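Local coordinates for mbSHANK1 protein (Monosiga brevicollis, PDB 6X23), which binds a GIRK3 peptide through its PDZ domain and is probably a scaffold or adaptor protein for receptors, at residues 63-69 with 92-98. Sequence-based numbering, arbitrary orientation.
Sequences DRLLELN and VAFRIAR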
# COMPACT_ATOMS: atom_id res chain seq x y z
N ASP A 63 -7.41 2.10 0.84
CA ASP A 63 -6.26 2.97 1.03
C ASP A 63 -5.45 3.05 -0.25
O ASP A 63 -5.11 2.03 -0.85
CB ASP A 63 -5.37 2.46 2.17
CG ASP A 63 -5.93 2.72 3.54
OD1 ASP A 63 -6.81 3.59 3.74
OD2 ASP A 63 -5.47 2.03 4.46
N ARG A 64 -5.17 4.27 -0.68
CA ARG A 64 -4.42 4.53 -1.90
C ARG A 64 -3.00 4.95 -1.55
O ARG A 64 -2.81 5.82 -0.70
CB ARG A 64 -5.10 5.61 -2.75
CG ARG A 64 -4.28 6.05 -3.94
CD ARG A 64 -5.12 6.87 -4.89
NE ARG A 64 -5.59 8.10 -4.29
CZ ARG A 64 -4.90 9.23 -4.30
NH1 ARG A 64 -3.71 9.25 -4.88
NH2 ARG A 64 -5.39 10.32 -3.74
N LEU A 65 -2.03 4.36 -2.23
CA LEU A 65 -0.63 4.54 -1.92
C LEU A 65 -0.13 5.89 -2.44
O LEU A 65 -0.25 6.18 -3.63
CB LEU A 65 0.17 3.40 -2.54
CG LEU A 65 1.62 3.29 -2.07
CD1 LEU A 65 1.72 3.45 -0.54
CD2 LEU A 65 2.20 1.96 -2.49
N LEU A 66 0.41 6.70 -1.54
CA LEU A 66 0.99 7.98 -1.92
C LEU A 66 2.50 8.01 -1.76
O LEU A 66 3.22 8.47 -2.66
CB LEU A 66 0.36 9.09 -1.10
CG LEU A 66 -0.91 9.78 -1.62
CD1 LEU A 66 -1.93 8.80 -2.16
CD2 LEU A 66 -1.52 10.58 -0.47
N GLU A 67 3.03 7.56 -0.62
CA GLU A 67 4.46 7.60 -0.38
C GLU A 67 4.92 6.26 0.17
O GLU A 67 4.23 5.63 0.97
CB GLU A 67 4.88 8.71 0.61
CG GLU A 67 4.49 10.14 0.25
CD GLU A 67 5.01 11.16 1.26
OE1 GLU A 67 5.61 10.74 2.28
OE2 GLU A 67 4.80 12.38 1.06
N LEU A 68 6.10 5.84 -0.27
CA LEU A 68 6.76 4.64 0.18
C LEU A 68 8.11 5.07 0.73
O LEU A 68 8.92 5.62 -0.02
CB LEU A 68 6.92 3.67 -0.99
CG LEU A 68 7.76 2.41 -0.83
CD1 LEU A 68 7.09 1.53 0.16
CD2 LEU A 68 7.83 1.73 -2.17
N ASN A 69 8.33 4.86 2.02
CA ASN A 69 9.56 5.27 2.68
C ASN A 69 9.89 6.73 2.37
O ASN A 69 10.99 7.08 1.93
CB ASN A 69 10.72 4.35 2.31
CG ASN A 69 10.57 2.92 2.92
OD1 ASN A 69 9.86 2.70 3.91
ND2 ASN A 69 11.28 1.96 2.33
N VAL A 92 8.51 -1.26 6.46
CA VAL A 92 8.11 -0.39 5.36
C VAL A 92 7.31 0.74 5.97
O VAL A 92 6.67 0.57 7.01
CB VAL A 92 7.28 -1.14 4.29
CG1 VAL A 92 5.87 -1.39 4.78
CG2 VAL A 92 7.23 -0.40 3.00
N ALA A 93 7.34 1.89 5.33
CA ALA A 93 6.48 3.01 5.69
C ALA A 93 5.71 3.46 4.47
O ALA A 93 6.26 3.58 3.37
CB ALA A 93 7.28 4.18 6.26
N PHE A 94 4.42 3.70 4.69
CA PHE A 94 3.47 4.16 3.68
C PHE A 94 2.87 5.47 4.16
O PHE A 94 2.59 5.63 5.36
CB PHE A 94 2.33 3.15 3.46
CG PHE A 94 2.78 1.85 2.83
CD1 PHE A 94 3.68 1.84 1.79
CD2 PHE A 94 2.30 0.64 3.31
CE1 PHE A 94 4.08 0.65 1.21
CE2 PHE A 94 2.73 -0.56 2.75
CZ PHE A 94 3.62 -0.54 1.69
N ARG A 95 2.68 6.40 3.23
CA ARG A 95 1.68 7.44 3.36
C ARG A 95 0.58 7.15 2.36
O ARG A 95 0.86 6.89 1.19
CB ARG A 95 2.28 8.82 3.12
CG ARG A 95 1.32 9.98 3.29
CD ARG A 95 2.05 11.26 3.13
NE ARG A 95 1.24 12.38 3.59
CZ ARG A 95 1.65 13.64 3.55
NH1 ARG A 95 2.86 13.92 3.06
NH2 ARG A 95 0.86 14.62 3.98
N ILE A 96 -0.67 7.19 2.80
CA ILE A 96 -1.80 6.80 1.97
C ILE A 96 -2.92 7.83 2.07
O ILE A 96 -2.96 8.65 2.98
CB ILE A 96 -2.35 5.42 2.36
CG1 ILE A 96 -2.72 5.40 3.86
CG2 ILE A 96 -1.35 4.35 1.94
CD1 ILE A 96 -4.23 5.60 4.14
N ALA A 97 -3.85 7.73 1.12
CA ALA A 97 -5.05 8.55 1.07
C ALA A 97 -6.27 7.66 1.26
O ALA A 97 -6.37 6.61 0.63
CB ALA A 97 -5.13 9.33 -0.25
N ARG A 98 -7.18 8.08 2.13
CA ARG A 98 -8.27 7.26 2.61
C ARG A 98 -9.58 8.02 2.50
O ARG A 98 -9.67 9.18 2.93
CB ARG A 98 -8.02 6.83 4.06
CG ARG A 98 -9.20 6.33 4.82
CD ARG A 98 -8.75 5.77 6.14
NE ARG A 98 -7.75 4.70 5.98
CZ ARG A 98 -6.95 4.26 6.96
NH1 ARG A 98 -7.00 4.80 8.17
NH2 ARG A 98 -6.09 3.28 6.74
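Arg64 and Ala97 exchange two backbone hydrogen bonds where strand 64-68 pairs antiparallel with strand 91-99 in the PDZ fold, beside helix 78-87. A classic beta bulge interrupts the ladder: Arg95 O accepts from both Leu66 N (2.8 Å) and Glu67 N (2.9 Å), the first in its carbonyl plane, the second tilted from it. Arg95 N returns a bond to Glu67 O. Past the last bridge, Asn69 continues the pairing with backbone and side chain together: its N gives to Ala93 O, while Asn69 OD1 accepts from Ala93 N at 3.0 Å, and its ND2 is held by Ser88 OG. At the other end Arg98 grips Asp63 side-on, NE to the syn lone pair of OD1 and NH2 to OD2, the carboxylate and guanidinium nearly coplanar (25°). Gln60 N also donates to Asp63 OD2, so the buried carboxylate is held by a backbone N-H as well as by the guanidinium; Arg98 NH2 has a second acceptor in Gly58 O. On the Leu65, Phe94 and Leu68 face, both leucine CD1 atoms lean obliquely on the Phe94 ring. Helix 78-87 packs on this face, Ile85 touching Leu68 and Phe94 and Val81 touching Leu65. On the Glu67 face the salt bridge is looser: Arg95, extended from CG to NE, runs alongside Glu67, the two flat groups stand 83° apart, and Arg95 NH1 meets Glu67 OE2 from above the carboxylate plane at 3.2 Å.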